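Local coordinates for glutamine amidotransferase type-2 domain-containing protein (Pseudomonas aeruginosa PAO1, PDB 1TE5), which is predicted to be a class-II glutamine amidotransferase, an enzyme type that releases ammonia from glutamine and passes it to an acceptor, at residues Val152-Leu157 and Gly241-Trp246; Val83-Leu88 and Val124-Ser129. All coordinates share one frame; numbering follows the deposited sequence.

Contact 1 of 2, residues Val152-Leu157 and Gly241-Trp246; sequences VLLPVL and GEWVLW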
ATOM      1  N   VAL A 152     -16.748 -21.770   0.520  1.00 40.73           N
ATOM      2  CA  VAL A 152     -16.944 -21.973   1.952  1.00 44.77           C
ATOM      3  C   VAL A 152     -17.125 -20.636   2.675  1.00 43.31           C
ATOM      4  O   VAL A 152     -18.091 -20.453   3.422  1.00 42.89           O
ATOM      5  CB  VAL A 152     -15.759 -22.734   2.596  1.00 47.55           C
ATOM      6  CG1 VAL A 152     -16.069 -23.051   4.050  1.00 48.35           C
ATOM      7  CG2 VAL A 152     -15.468 -24.009   1.824  1.00 48.49           C
ATOM      8  N   LEU A 153     -16.187 -19.715   2.468  1.00 40.43           N
ATOM      9  CA  LEU A 153     -16.270 -18.406   3.108  1.00 40.39           C
ATOM     10  C   LEU A 153     -17.265 -17.458   2.430  1.00 38.16           C
ATOM     11  O   LEU A 153     -17.470 -16.343   2.898  1.00 39.72           O
ATOM     12  CB  LEU A 153     -14.884 -17.760   3.180  1.00 39.70           C
ATOM     13  CG  LEU A 153     -14.316 -17.159   1.897  1.00 42.10           C
ATOM     14  CD1 LEU A 153     -14.414 -15.645   1.969  1.00 46.48           C
ATOM     15  CD2 LEU A 153     -12.871 -17.582   1.736  1.00 43.67           C
ATOM     16  N   LEU A 154     -17.870 -17.892   1.329  1.00 36.94           N
ATOM     17  CA  LEU A 154     -18.837 -17.062   0.612  1.00 37.75           C
ATOM     18  C   LEU A 154     -20.053 -16.691   1.462  1.00 38.47           C
ATOM     19  O   LEU A 154     -20.464 -15.529   1.471  1.00 36.89           O
ATOM     20  CB  LEU A 154     -19.298 -17.749  -0.679  1.00 39.96           C
ATOM     21  CG  LEU A 154     -19.155 -17.003  -2.009  1.00 39.60           C
ATOM     22  CD1 LEU A 154     -19.602 -17.905  -3.152  1.00 34.21           C
ATOM     23  CD2 LEU A 154     -19.971 -15.725  -1.986  1.00 38.21           C
ATOM     24  N   PRO A 155     -20.664 -17.670   2.167  1.00 38.99           N
ATOM     25  CA  PRO A 155     -21.837 -17.375   2.999  1.00 37.56           C
ATOM     26  C   PRO A 155     -21.599 -16.294   4.044  1.00 38.75           C
ATOM     27  O   PRO A 155     -22.484 -15.481   4.298  1.00 40.04           O
ATOM     28  CB  PRO A 155     -22.139 -18.721   3.649  1.00 37.71           C
ATOM     29  CG  PRO A 155     -21.722 -19.692   2.599  1.00 36.69           C
ATOM     30  CD  PRO A 155     -20.399 -19.121   2.159  1.00 36.62           C
ATOM     31  N   VAL A 156     -20.428 -16.307   4.678  1.00 38.77           N
ATOM     32  CA  VAL A 156     -20.122 -15.302   5.688  1.00 37.26           C
ATOM     33  C   VAL A 156     -20.050 -13.906   5.076  1.00 36.13           C
ATOM     34  O   VAL A 156     -20.417 -12.934   5.724  1.00 34.49           O
ATOM     35  CB  VAL A 156     -18.830 -15.628   6.482  1.00 39.50           C
ATOM     36  CG1 VAL A 156     -17.668 -15.789   5.568  1.00 42.66           C
ATOM     37  CG2 VAL A 156     -18.541 -14.538   7.485  1.00 39.85           C
ATOM     38  N   LEU A 157     -19.588 -13.822   3.829  1.00 36.27           N
ATOM     39  CA  LEU A 157     -19.494 -12.545   3.119  1.00 35.02           C
ATOM     40  C   LEU A 157     -20.883 -11.963   2.897  1.00 34.35           C
ATOM     41  O   LEU A 157     -21.130 -10.788   3.165  1.00 32.88           O
ATOM     42  CB  LEU A 157     -18.829 -12.731   1.754  1.00 33.17           C
ATOM     43  CG  LEU A 157     -17.365 -13.151   1.692  1.00 32.39           C
ATOM     44  CD1 LEU A 157     -16.924 -13.265   0.238  1.00 30.46           C
ATOM     45  CD2 LEU A 157     -16.515 -12.135   2.424  1.00 32.30           C
ATOM     46  N   GLY A 241     -29.486  -6.154  -3.153  1.00 38.39           N
ATOM     47  CA  GLY A 241     -29.350  -7.489  -2.585  1.00 35.14           C
ATOM     48  C   GLY A 241     -28.574  -8.485  -3.424  1.00 33.76           C
ATOM     49  O   GLY A 241     -28.257  -9.587  -2.957  1.00 32.43           O
ATOM     50  N   GLU A 242     -28.281  -8.108  -4.663  1.00 33.72           N
ATOM     51  CA  GLU A 242     -27.552  -8.983  -5.571  1.00 34.53           C
ATOM     52  C   GLU A 242     -26.038  -8.923  -5.427  1.00 32.13           C
ATOM     53  O   GLU A 242     -25.426  -7.852  -5.427  1.00 32.50           O
ATOM     54  CB  GLU A 242     -27.948  -8.707  -7.021  1.00 37.84           C
ATOM     55  CG  GLU A 242     -29.453  -8.748  -7.252  1.00 43.62           C
ATOM     56  CD  GLU A 242     -29.831  -8.829  -8.720  1.00 48.85           C
ATOM     57  OE1 GLU A 242     -29.023  -8.411  -9.578  1.00 51.39           O
ATOM     58  OE2 GLU A 242     -30.945  -9.318  -9.013  1.00 51.44           O
ATOM     59  N   TRP A 243     -25.448 -10.102  -5.297  1.00 30.75           N
ATOM     60  CA  TRP A 243     -24.015 -10.237  -5.171  1.00 26.98           C
ATOM     61  C   TRP A 243     -23.532 -11.105  -6.311  1.00 27.40           C
ATOM     62  O   TRP A 243     -24.303 -11.862  -6.890  1.00 28.44           O
ATOM     63  CB  TRP A 243     -23.661 -10.882  -3.827  1.00 27.44           C
ATOM     64  CG  TRP A 243     -24.317 -12.224  -3.582  1.00 26.89           C
ATOM     65  CD1 TRP A 243     -25.498 -12.452  -2.928  1.00 24.35           C
ATOM     66  CD2 TRP A 243     -23.812 -13.514  -3.954  1.00 27.14           C
ATOM     67  NE1 TRP A 243     -25.756 -13.798  -2.867  1.00 23.67           N
ATOM     68  CE2 TRP A 243     -24.738 -14.474  -3.494  1.00 27.04           C
ATOM     69  CE3 TRP A 243     -22.666 -13.950  -4.637  1.00 24.73           C
ATOM     70  CZ2 TRP A 243     -24.549 -15.851  -3.687  1.00 28.13           C
ATOM     71  CZ3 TRP A 243     -22.480 -15.321  -4.829  1.00 28.27           C
ATOM     72  CH2 TRP A 243     -23.419 -16.252  -4.359  1.00 27.60           C
ATOM     73  N   VAL A 244     -22.265 -10.964  -6.669  1.00 25.99           N
ATOM     74  CA  VAL A 244     -21.680 -11.757  -7.737  1.00 26.77           C
ATOM     75  C   VAL A 244     -20.235 -12.031  -7.361  1.00 28.15           C
ATOM     76  O   VAL A 244     -19.578 -11.189  -6.753  1.00 28.46           O
ATOM     77  CB  VAL A 244     -21.711 -11.022  -9.108  1.00 26.20           C
ATOM     78  CG1 VAL A 244     -21.079 -11.885 -10.173  1.00 24.82           C
ATOM     79  CG2 VAL A 244     -23.139 -10.693  -9.520  1.00 25.33           C
ATOM     80  N   LEU A 245     -19.775 -13.247  -7.619  1.00 26.55           N
ATOM     81  CA  LEU A 245     -18.394 -13.582  -7.334  1.00 25.71           C
ATOM     82  C   LEU A 245     -17.741 -13.777  -8.680  1.00 25.99           C
ATOM     83  O   LEU A 245     -18.192 -14.595  -9.496  1.00 23.42           O
ATOM     84  CB  LEU A 245     -18.270 -14.852  -6.489  1.00 27.10           C
ATOM     85  CG  LEU A 245     -16.853 -15.110  -5.961  1.00 25.44           C
ATOM     86  CD1 LEU A 245     -16.372 -13.923  -5.138  1.00 21.41           C
ATOM     87  CD2 LEU A 245     -16.829 -16.375  -5.127  1.00 28.83           C
ATOM     88  N   TRP A 246     -16.720 -12.965  -8.924  1.00 21.97           N
ATOM     89  CA  TRP A 246     -15.966 -12.996 -10.157  1.00 24.50           C
ATOM     90  C   TRP A 246     -14.623 -13.637  -9.910  1.00 21.63           C
ATOM     91  O   TRP A 246     -14.157 -13.715  -8.776  1.00 23.68           O
ATOM     92  CB  TRP A 246     -15.739 -11.572 -10.668  1.00 20.68           C
ATOM     93  CG  TRP A 246     -16.985 -10.864 -10.994  1.00 23.71           C
ATOM     94  CD1 TRP A 246     -17.708 -10.049 -10.173  1.00 26.36           C
ATOM     95  CD2 TRP A 246     -17.691 -10.922 -12.231  1.00 24.71           C
ATOM     96  NE1 TRP A 246     -18.825  -9.596 -10.825  1.00 25.92           N
ATOM     97  CE2 TRP A 246     -18.839 -10.115 -12.095  1.00 25.19           C
ATOM     98  CE3 TRP A 246     -17.466 -11.579 -13.449  1.00 23.37           C
ATOM     99  CZ2 TRP A 246     -19.768  -9.943 -13.137  1.00 26.54           C
ATOM    100  CZ3 TRP A 246     -18.389 -11.409 -14.487  1.00 23.94           C
ATOM    101  CH2 TRP A 246     -19.526 -10.596 -14.320  1.00 28.81           C
TER
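The six-membered part of the Trp-243 indole meets one branch of Leu-154: methyl CD2 stands 3.8 Å from CZ3 of Trp-243 and 4.2 Å from its CE3, approaching on a slant that is neither cleanly over the face nor at the edge. The other flat group, the Trp-246 ring, is turned from the helix; Val-244 CG1 lies 3.2 Å above one face of it, shifted toward the rim, and Tyr-190 packs against Trp-246 edge-to-face. Leu-154 splits its two methyls between two neighbours. While CD2 takes the tryptophan, CD1 rests 3.7 Å from CD2 of Leu-245, and CG of Leu-154 sits 3.9 Å from that same methyl. The helix meets the strand through hydrocarbon alone, burying 145 Å² over both segments, and Leu-154 supplies about half of that area. Trp-243 swings its ring toward the helix with CG between backbone N and carbonyl carbon (chi1 56°), which brings the six-membered ring up to the leucine methyl. This is how the Ntn-hydrolase sandwich is layered: helix 150-165 lies over one side of the six-stranded sheet, and Val-244 and Trp-246 point to the other side, where Tyr-190 belongs to the seven-stranded sheet. On the helix, Leu-157, also directed toward the strand, packs on Leu-136 of helix 128-143. Leu-154 itself comes just before a kink in helix 150-165. Strand 243-247 runs between strands 180-183 and 250-253; Phe-181 touches both Trp-243 and Leu-245, Ala-253 lies against Trp-243, and Leu-252 also packs on Leu-245.

Contact 2 of 2, residues Val83-Leu88 and Val124-Ser129; sequences VGKVGL and VGETDS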
ATOM      1  N   VAL A  83     -17.971  13.922   2.780  1.00 64.33           N
ATOM      2  CA  VAL A  83     -18.672  13.786   4.055  1.00 65.56           C
ATOM      3  C   VAL A  83     -17.813  13.334   5.236  1.00 64.53           C
ATOM      4  O   VAL A  83     -17.013  12.407   5.116  1.00 65.77           O
ATOM      5  CB  VAL A  83     -19.847  12.751   3.923  1.00 67.23           C
ATOM      6  CG1 VAL A  83     -19.314  11.340   3.685  1.00 66.82           C
ATOM      7  CG2 VAL A  83     -20.731  12.783   5.154  1.00 67.83           C
ATOM      8  N   GLY A  84     -17.984  14.008   6.370  1.00 63.31           N
ATOM      9  CA  GLY A  84     -17.178  13.540   7.456  1.00 62.31           C
ATOM     10  C   GLY A  84     -15.788  14.127   7.540  1.00 61.88           C
ATOM     11  O   GLY A  84     -15.652  15.342   7.376  1.00 60.75           O
ATOM     12  N   LYS A  85     -14.819  13.259   7.843  1.00 60.43           N
ATOM     13  CA  LYS A  85     -13.417  13.582   8.005  1.00 60.41           C
ATOM     14  C   LYS A  85     -12.540  13.371   6.772  1.00 56.98           C
ATOM     15  O   LYS A  85     -12.878  12.654   5.830  1.00 55.85           O
ATOM     16  CB  LYS A  85     -12.842  12.766   9.177  1.00 63.74           C
ATOM     17  CG  LYS A  85     -13.795  12.631  10.360  1.00 66.30           C
ATOM     18  CD  LYS A  85     -14.376  11.204  10.487  1.00 67.96           C
ATOM     19  CE  LYS A  85     -15.452  10.835   9.433  1.00 65.18           C
ATOM     20  NZ  LYS A  85     -14.949  10.606   8.048  1.00 60.58           N
ATOM     21  N   VAL A  86     -11.399  14.041   6.827  1.00 54.21           N
ATOM     22  CA  VAL A  86     -10.404  14.021   5.782  1.00 51.91           C
ATOM     23  C   VAL A  86      -9.244  13.104   6.108  1.00 45.46           C
ATOM     24  O   VAL A  86      -9.279  12.325   7.055  1.00 43.76           O
ATOM     25  CB  VAL A  86      -9.838  15.450   5.581  1.00 54.91           C
ATOM     26  CG1 VAL A  86     -10.784  16.290   4.741  1.00 58.06           C
ATOM     27  CG2 VAL A  86      -9.637  16.105   6.956  1.00 54.76           C
ATOM     28  N   GLY A  87      -8.172  13.313   5.368  1.00 40.75           N
ATOM     29  CA  GLY A  87      -6.964  12.539   5.581  1.00 36.75           C
ATOM     30  C   GLY A  87      -6.896  11.213   4.855  1.00 33.43           C
ATOM     31  O   GLY A  87      -7.914  10.632   4.501  1.00 29.69           O
ATOM     32  N   LEU A  88      -5.668  10.754   4.640  1.00 30.35           N
ATOM     33  CA  LEU A  88      -5.371   9.500   3.959  1.00 30.35           C
ATOM     34  C   LEU A  88      -5.973   8.271   4.650  1.00 27.08           C
ATOM     35  O   LEU A  88      -6.363   7.318   3.991  1.00 28.80           O
ATOM     36  CB  LEU A  88      -3.852   9.349   3.847  1.00 30.21           C
ATOM     37  CG  LEU A  88      -3.266   8.147   3.115  1.00 31.15           C
ATOM     38  CD1 LEU A  88      -3.706   8.170   1.681  1.00 27.21           C
ATOM     39  CD2 LEU A  88      -1.759   8.192   3.202  1.00 31.25           C
ATOM     40  N   VAL A 124      -7.867   2.049  11.156  1.00 23.67           N
ATOM     41  CA  VAL A 124      -6.842   3.054  11.427  1.00 23.82           C
ATOM     42  C   VAL A 124      -7.505   4.445  11.334  1.00 21.22           C
ATOM     43  O   VAL A 124      -7.163   5.372  12.080  1.00 24.24           O
ATOM     44  CB  VAL A 124      -5.683   2.943  10.411  1.00 22.51           C
ATOM     45  CG1 VAL A 124      -4.622   3.999  10.701  1.00 21.38           C
ATOM     46  CG2 VAL A 124      -5.077   1.541  10.473  1.00 23.45           C
ATOM     47  N   GLY A 125      -8.443   4.562  10.392  1.00 24.03           N
ATOM     48  CA  GLY A 125      -9.195   5.789  10.180  1.00 23.10           C
ATOM     49  C   GLY A 125     -10.532   5.763  10.906  1.00 24.15           C
ATOM     50  O   GLY A 125     -10.812   4.853  11.690  1.00 23.58           O
ATOM     51  N   GLU A 126     -11.366   6.761  10.657  1.00 26.23           N
ATOM     52  CA  GLU A 126     -12.652   6.834  11.328  1.00 29.00           C
ATOM     53  C   GLU A 126     -13.854   6.526  10.446  1.00 31.04           C
ATOM     54  O   GLU A 126     -14.996   6.660  10.888  1.00 27.17           O
ATOM     55  CB  GLU A 126     -12.841   8.208  11.974  1.00 31.90           C
ATOM     56  CG  GLU A 126     -11.703   8.658  12.879  1.00 31.71           C
ATOM     57  CD  GLU A 126     -10.547   9.273  12.116  1.00 38.16           C
ATOM     58  OE1 GLU A 126      -9.391   8.882  12.384  1.00 39.46           O
ATOM     59  OE2 GLU A 126     -10.793  10.154  11.262  1.00 43.35           O
ATOM     60  N   THR A 127     -13.606   6.122   9.205  1.00 30.75           N
ATOM     61  CA  THR A 127     -14.691   5.814   8.284  1.00 30.47           C
ATOM     62  C   THR A 127     -15.557   4.653   8.750  1.00 31.83           C
ATOM     63  O   THR A 127     -15.118   3.808   9.531  1.00 30.71           O
ATOM     64  CB  THR A 127     -14.163   5.485   6.858  1.00 33.73           C
ATOM     65  OG1 THR A 127     -13.114   4.505   6.929  1.00 39.81           O
ATOM     66  CG2 THR A 127     -13.646   6.738   6.177  1.00 34.66           C
ATOM     67  N   ASP A 128     -16.820   4.670   8.344  1.00 29.26           N
ATOM     68  CA  ASP A 128     -17.722   3.581   8.671  1.00 28.56           C
ATOM     69  C   ASP A 128     -17.349   2.451   7.718  1.00 25.49           C
ATOM     70  O   ASP A 128     -17.539   1.277   8.023  1.00 20.17           O
ATOM     71  CB  ASP A 128     -19.188   3.983   8.451  1.00 35.18           C
ATOM     72  CG  ASP A 128     -19.792   4.728   9.645  1.00 46.45           C
ATOM     73  OD1 ASP A 128     -19.178   4.778  10.737  1.00 48.54           O
ATOM     74  OD2 ASP A 128     -20.914   5.257   9.488  1.00 51.37           O
ATOM     75  N   SER A 129     -16.837   2.825   6.550  1.00 24.09           N
ATOM     76  CA  SER A 129     -16.424   1.861   5.540  1.00 25.67           C
ATOM     77  C   SER A 129     -15.343   0.924   6.073  1.00 24.79           C
ATOM     78  O   SER A 129     -15.419  -0.291   5.880  1.00 23.27           O
ATOM     79  CB  SER A 129     -15.894   2.586   4.297  1.00 24.10           C
ATOM     80  OG  SER A 129     -16.905   3.364   3.673  1.00 32.01           O
TER
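Lys-85 and Glu-126 both start with CG anti to the carbonyl carbon and beside the backbone N (chi1 -52° in Glu-126), and then fold: the glutamate turns at chi2 (83°), the lysine at chi2, chi3 and chi4. The bent lysine crosses the glutamate at a slant, so that the middle of its chain does the touching. CD of Lys-85 lies 3.7 Å from CB of Glu-126, and the carboxylate oxygen OE2 of Glu-126 sits 3.8 Å from Lys-85 CD and 3.9 Å from Lys-85 CB. The lysine chain then curls back over its own backbone, with NZ of Lys-85 4.5 Å from CG2 of Thr-127. That threonine is the N-cap of helix 128-143, its OG1 bonded to the N of Glu-130. Asn-90 ties the two segments together, taking the N-H of Glu-126 on OD1 and giving ND2 to the O of Val-86. Two residues on from the cap, Ser-129 OG is bonded to His-92 and His-107. Lys-85 NZ stays 5.3 Å from Glu-126 OE2, too far for a salt bridge; at this exposed surface the opposite charges probably attract each other weakly, while lysine methylenes meet both the glutamate CB and the carboxylate OE2.

From the N terminus, the chain leaves strand 73-80, enters the loop holding 83-88, and forms strands 94-98 and 101-108 before 124-129 returns to close contact 2, a loop of 35 residues. Helix 128-143 starts there and is followed by helix 150-165, where contact 1 opens; 83 residues, with most of the later strands, pass before 241-246 closes it. The two loops are in series, neither nested nor crossed. Their centres are 26 Å apart and their nearest atoms about 12 Å. Contact 2 rests a surface loop against the start of helix 128-143; contact 1 fastens helix 150-165 to the six-stranded sheet near the C terminus.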